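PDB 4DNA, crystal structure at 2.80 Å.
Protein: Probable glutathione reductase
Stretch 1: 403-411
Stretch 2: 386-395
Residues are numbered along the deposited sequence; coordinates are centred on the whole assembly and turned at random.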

ATOM      1  N   VAL A 403      10.558 -16.992   3.234  1.00 58.87           N
ATOM      2  CA  VAL A 403       9.622 -17.907   3.872  1.00 58.49           C
ATOM      3  C   VAL A 403       8.690 -17.126   4.807  1.00 58.33           C
ATOM      4  O   VAL A 403       7.730 -17.679   5.358  1.00 59.06           O
ATOM      5  CB  VAL A 403      10.367 -19.016   4.680  1.00 60.56           C
ATOM      6  CG1 VAL A 403      11.258 -19.873   3.780  1.00 60.50           C
ATOM      7  CG2 VAL A 403      11.185 -18.424   5.830  1.00 59.19           C
ATOM      8  N   GLY A 404       8.995 -15.845   4.993  1.00 57.47           N
ATOM      9  CA  GLY A 404       8.218 -14.985   5.852  1.00 56.21           C
ATOM     10  C   GLY A 404       8.558 -13.544   5.562  1.00 57.69           C
ATOM     11  O   GLY A 404       9.737 -13.189   5.385  1.00 58.37           O
ATOM     12  N   ALA A 405       7.505 -12.729   5.484  1.00 58.56           N
ATOM     13  CA  ALA A 405       7.589 -11.272   5.388  1.00 57.53           C
ATOM     14  C   ALA A 405       6.586 -10.667   6.375  1.00 61.03           C
ATOM     15  O   ALA A 405       5.436 -11.105   6.442  1.00 57.86           O
ATOM     16  CB  ALA A 405       7.279 -10.810   3.989  1.00 56.36           C
ATOM     17  N   HIS A 406       7.052  -9.678   7.143  1.00 61.71           N
ATOM     18  CA  HIS A 406       6.306  -9.038   8.224  1.00 59.68           C
ATOM     19  C   HIS A 406       6.535  -7.558   8.215  1.00 61.13           C
ATOM     20  O   HIS A 406       7.681  -7.096   8.203  1.00 61.02           O
ATOM     21  CB  HIS A 406       6.743  -9.605   9.562  1.00 62.23           C
ATOM     22  CG  HIS A 406       6.913 -11.101   9.556  1.00 62.84           C
ATOM     23  ND1 HIS A 406       5.877 -11.951   9.744  1.00 64.06           N
ATOM     24  CD2 HIS A 406       8.041 -11.888   9.353  1.00 61.80           C
ATOM     25  CE1 HIS A 406       6.325 -13.214   9.667  1.00 63.23           C
ATOM     26  NE2 HIS A 406       7.652 -13.173   9.431  1.00 63.70           N
ATOM     27  N   ILE A 407       5.429  -6.816   8.225  1.00 61.45           N
ATOM     28  CA  ILE A 407       5.424  -5.360   8.106  1.00 62.34           C
ATOM     29  C   ILE A 407       4.624  -4.758   9.240  1.00 64.72           C
ATOM     30  O   ILE A 407       3.485  -5.147   9.477  1.00 61.96           O
ATOM     31  CB  ILE A 407       4.751  -4.872   6.793  1.00 62.25           C
ATOM     32  CG1 ILE A 407       5.216  -5.665   5.564  1.00 62.01           C
ATOM     33  CG2 ILE A 407       5.005  -3.384   6.593  1.00 63.12           C
ATOM     34  CD1 ILE A 407       6.671  -5.456   5.189  1.00 63.31           C
ATOM     35  N   LEU A 408       5.236  -3.819   9.946  1.00 62.88           N
ATOM     36  CA  LEU A 408       4.517  -3.004  10.907  1.00 63.29           C
ATOM     37  C   LEU A 408       4.573  -1.562  10.415  1.00 63.45           C
ATOM     38  O   LEU A 408       5.655  -0.989  10.276  1.00 63.37           O
ATOM     39  CB  LEU A 408       5.152  -3.131  12.283  1.00 62.64           C
ATOM     40  CG  LEU A 408       4.508  -2.315  13.402  1.00 63.47           C
ATOM     41  CD1 LEU A 408       3.070  -2.756  13.623  1.00 64.43           C
ATOM     42  CD2 LEU A 408       5.315  -2.461  14.684  1.00 61.81           C
ATOM     43  N   GLY A 409       3.421  -0.979  10.121  1.00 63.28           N
ATOM     44  CA  GLY A 409       3.400   0.360   9.573  1.00 62.59           C
ATOM     45  C   GLY A 409       2.316   0.553   8.540  1.00 65.30           C
ATOM     46  O   GLY A 409       1.516  -0.355   8.277  1.00 64.61           O
ATOM     47  N   HIS A 410       2.305   1.745   7.950  1.00 66.46           N
ATOM     48  CA  HIS A 410       1.240   2.171   7.060  1.00 66.49           C
ATOM     49  C   HIS A 410       1.091   1.292   5.876  1.00 66.23           C
ATOM     50  O   HIS A 410       2.035   1.117   5.115  1.00 67.58           O
ATOM     51  CB  HIS A 410       1.451   3.612   6.626  1.00 70.97           C
ATOM     52  CG  HIS A 410       1.386   4.589   7.771  1.00 75.04           C
ATOM     53  ND1 HIS A 410       0.216   5.061   8.259  1.00 75.19           N
ATOM     54  CD2 HIS A 410       2.398   5.155   8.551  1.00 75.94           C
ATOM     55  CE1 HIS A 410       0.464   5.894   9.290  1.00 74.64           C
ATOM     56  NE2 HIS A 410       1.802   5.956   9.465  1.00 74.85           N
ATOM     57  N   ASP A 411      -0.107   0.729   5.729  1.00 64.74           N
ATOM     58  CA  ASP A 411      -0.501  -0.044   4.539  1.00 67.53           C
ATOM     59  C   ASP A 411       0.054  -1.466   4.541  1.00 64.47           C
ATOM     60  O   ASP A 411       0.074  -2.142   3.500  1.00 63.76           O
ATOM     61  CB  ASP A 411      -0.125   0.693   3.239  1.00 66.81           C
ATOM     62  CG  ASP A 411      -0.719   2.096   3.171  1.00 70.32           C
ATOM     63  OD1 ASP A 411      -1.967   2.210   3.305  1.00 71.08           O
ATOM     64  OD2 ASP A 411       0.067   3.067   2.992  1.00 71.86           O
TER
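Stretch 2 (386-395) KEKTIMKLVV

The apolar contacts lie on both faces of a two-stranded antiparallel pairing. On one face A405 sits against L393, with A405 CB 3.6 Å from L393 CD2. Next to them I407 packs on M391, a selenomethionine, with I407 CD1 3.8 Å from M391 CG. The I407 side chain has chi1 and chi2 both in the m well, and its end leans nearer to stretch 2.

The other face carries G404, H406 and L408 from stretch 1 and V394, K392 and I390 from stretch 2. L408 meets I390 there, with L408 CD2 4.2 Å from I390 CD1. The H406 ring presents its edge to V394, with H406 NE2 4.1 Å from V394 CG2. G404 has no side chain; a CB on it would lie about 3.1 Å from H406 NE2, so the imidazole occupies the space beside it. V403 adds an apolar contact at the end of the row, V403 CG2 to V394 CG1 at 3.8 Å.

The backbone holds these pairs in register. Residues 389-395 of stretch 2 are an extended strand, and they run against strand 403-408. The two N-to-C directions differ by 175°, and the axes approach to 4.6 Å. The pairing runs from G404 with V394 to L408 with I390, and hydrogen-bonded and non-hydrogen-bonded pairs alternate.

Each hydrogen-bonded pair is joined twice. I390 N donates to L408 O at 3.1 Å, and L408 N returns a bond to I390 O at 2.8 Å. K392 N reaches H406 O at 2.7 Å, while H406 N reaches K392 O at 2.9 Å. V394 N binds G404 O at 2.6 Å. V394 O accepts from G404 N at 3.3 Å and from V403 N at 2.7 Å. In the non-hydrogen-bonded pairs the CA groups face carbonyls across the gap: A405 CA lies 3.4 Å from K392 O, and I407 CA lies 3.5 Å from I390 O.

Beyond L408 the ladder ends. T389 stays close, its CA 3.4 Å from L408 O in a CA-H...O contact. G409 adopts backbone angles that would jam a CB against the preceding carbonyl, and a CB would also come within 3.0 Å of T389 OG1.

The polar edge is formed by H410 and E387, both in loop segments. H410 NE2 donates a hydrogen bond to E387 OE1 at 3.1 Å. The E387 CA-to-CB bond points toward stretch 1. K386 and D411 make no contact across the stretches.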

ATOM      1  N   LYS A 386       6.865  10.520  15.777  1.00 78.69           N
ATOM      2  CA  LYS A 386       7.450   9.494  16.656  1.00 80.44           C
ATOM      3  C   LYS A 386       6.867   8.126  16.328  1.00 78.58           C
ATOM      4  O   LYS A 386       6.198   7.495  17.141  1.00 77.71           O
ATOM      5  CB  LYS A 386       7.281   9.824  18.151  1.00 80.94           C
ATOM      6  CG  LYS A 386       8.524  10.391  18.799  1.00 88.20           C
ATOM      7  CD  LYS A 386       8.637  11.907  18.664  1.00 96.09           C
ATOM      8  CE  LYS A 386       8.004  12.623  19.854  1.00 98.93           C
ATOM      9  NZ  LYS A 386       8.655  13.935  20.126  1.00 99.57           N
ATOM     10  N   GLU A 387       7.132   7.687  15.109  1.00 77.93           N
ATOM     11  CA  GLU A 387       6.633   6.418  14.596  1.00 77.89           C
ATOM     12  C   GLU A 387       7.826   5.682  14.009  1.00 75.00           C
ATOM     13  O   GLU A 387       8.800   6.311  13.579  1.00 75.56           O
ATOM     14  CB  GLU A 387       5.602   6.676  13.495  1.00 78.98           C
ATOM     15  CG  GLU A 387       4.397   5.750  13.513  1.00 83.98           C
ATOM     16  CD  GLU A 387       3.307   6.177  12.526  1.00 88.55           C
ATOM     17  OE1 GLU A 387       3.503   7.187  11.796  1.00 81.06           O
ATOM     18  OE2 GLU A 387       2.245   5.502  12.482  1.00 91.53           O
ATOM     19  N   LYS A 388       7.761   4.356  14.002  1.00 73.45           N
ATOM     20  CA  LYS A 388       8.793   3.557  13.343  1.00 71.26           C
ATOM     21  C   LYS A 388       8.188   2.476  12.454  1.00 66.80           C
ATOM     22  O   LYS A 388       7.251   1.784  12.837  1.00 68.04           O
ATOM     23  CB  LYS A 388       9.797   2.993  14.360  1.00 73.83           C
ATOM     24  CG  LYS A 388      11.017   3.891  14.537  1.00 77.15           C
ATOM     25  CD  LYS A 388      11.392   4.081  16.005  1.00 83.15           C
ATOM     26  CE  LYS A 388      12.463   5.161  16.162  1.00 85.11           C
ATOM     27  NZ  LYS A 388      12.999   5.283  17.553  1.00 84.59           N
ATOM     28  N   THR A 389       8.697   2.356  11.244  1.00 64.16           N
ATOM     29  CA  THR A 389       8.267   1.257  10.409  1.00 65.56           C
ATOM     30  C   THR A 389       9.246   0.101  10.573  1.00 63.81           C
ATOM     31  O   THR A 389      10.458   0.280  10.431  1.00 63.67           O
ATOM     32  CB  THR A 389       8.093   1.683   8.932  1.00 62.49           C
ATOM     33  OG1 THR A 389       7.060   2.667   8.852  1.00 60.23           O
ATOM     34  CG2 THR A 389       7.710   0.499   8.056  1.00 62.55           C
ATOM     35  N   ILE A 390       8.714  -1.073  10.914  1.00 63.71           N
ATOM     36  CA  ILE A 390       9.510  -2.287  10.896  1.00 63.13           C
ATOM     37  C   ILE A 390       9.110  -3.128   9.695  1.00 64.11           C
ATOM     38  O   ILE A 390       7.925  -3.357   9.462  1.00 63.37           O
ATOM     39  CB  ILE A 390       9.436  -3.053  12.226  1.00 63.64           C
ATOM     40  CG1 ILE A 390      10.092  -2.229  13.334  1.00 65.54           C
ATOM     41  CG2 ILE A 390      10.192  -4.364  12.131  1.00 65.04           C
ATOM     42  CD1 ILE A 390       9.486  -2.446  14.705  1.00 66.00           C
HETATM   43  N   MSE A 391      10.111  -3.539   8.916  1.00 64.67           N
HETATM   44  CA  MSE A 391       9.917  -4.340   7.704  1.00 63.74           C
HETATM   45  C   MSE A 391      10.877  -5.488   7.720  1.00 62.04           C
HETATM   46  O   MSE A 391      12.085  -5.285   7.603  1.00 64.27           O
HETATM   47  CB  MSE A 391      10.240  -3.484   6.498  1.00 64.48           C
HETATM   48  CG  MSE A 391       9.013  -2.648   6.186  1.00 66.48           C
HETATM   49 SE   MSE A 391       9.150  -1.879   4.378  1.00 80.09          SE
HETATM   50  CE  MSE A 391       7.331  -1.141   4.222  1.00 71.73           C
ATOM     51  N   LYS A 392      10.365  -6.708   7.867  1.00 60.80           N
ATOM     52  CA  LYS A 392      11.246  -7.827   8.148  1.00 60.46           C
ATOM     53  C   LYS A 392      11.021  -9.001   7.223  1.00 58.16           C
ATOM     54  O   LYS A 392       9.919  -9.511   7.131  1.00 58.01           O
ATOM     55  CB  LYS A 392      11.127  -8.235   9.619  1.00 60.05           C
ATOM     56  CG  LYS A 392      11.633  -9.625   9.959  1.00 59.13           C
ATOM     57  CD  LYS A 392      12.396  -9.615  11.278  1.00 61.64           C
ATOM     58  CE  LYS A 392      12.485 -10.992  11.919  1.00 60.13           C
ATOM     59  NZ  LYS A 392      11.486 -11.203  12.993  1.00 62.42           N
ATOM     60  N   LEU A 393      12.091  -9.414   6.552  1.00 58.34           N
ATOM     61  CA  LEU A 393      12.080 -10.557   5.652  1.00 58.68           C
ATOM     62  C   LEU A 393      12.819 -11.734   6.248  1.00 60.14           C
ATOM     63  O   LEU A 393      13.922 -11.559   6.791  1.00 60.42           O
ATOM     64  CB  LEU A 393      12.740 -10.191   4.328  1.00 59.25           C
ATOM     65  CG  LEU A 393      11.884  -9.346   3.385  1.00 57.52           C
ATOM     66  CD1 LEU A 393      12.684  -8.855   2.190  1.00 57.50           C
ATOM     67  CD2 LEU A 393      10.706 -10.166   2.933  1.00 57.22           C
ATOM     68  N   VAL A 394      12.226 -12.931   6.140  1.00 59.97           N
ATOM     69  CA  VAL A 394      12.860 -14.161   6.649  1.00 59.97           C
ATOM     70  C   VAL A 394      13.144 -15.134   5.490  1.00 59.85           C
ATOM     71  O   VAL A 394      12.242 -15.437   4.692  1.00 59.86           O
ATOM     72  CB  VAL A 394      12.014 -14.837   7.743  1.00 59.56           C
ATOM     73  CG1 VAL A 394      12.765 -16.013   8.337  1.00 59.43           C
ATOM     74  CG2 VAL A 394      11.640 -13.846   8.837  1.00 58.58           C
ATOM     75  N   VAL A 395      14.391 -15.612   5.407  1.00 59.87           N
ATOM     76  CA  VAL A 395      14.904 -16.317   4.225  1.00 59.96           C
ATOM     77  C   VAL A 395      15.623 -17.635   4.545  1.00 61.07           C
ATOM     78  O   VAL A 395      16.428 -17.709   5.487  1.00 62.13           O
ATOM     79  CB  VAL A 395      15.859 -15.399   3.456  1.00 59.58           C
ATOM     80  CG1 VAL A 395      16.698 -16.169   2.443  1.00 60.45           C
ATOM     81  CG2 VAL A 395      15.065 -14.275   2.803  1.00 58.87           C
TER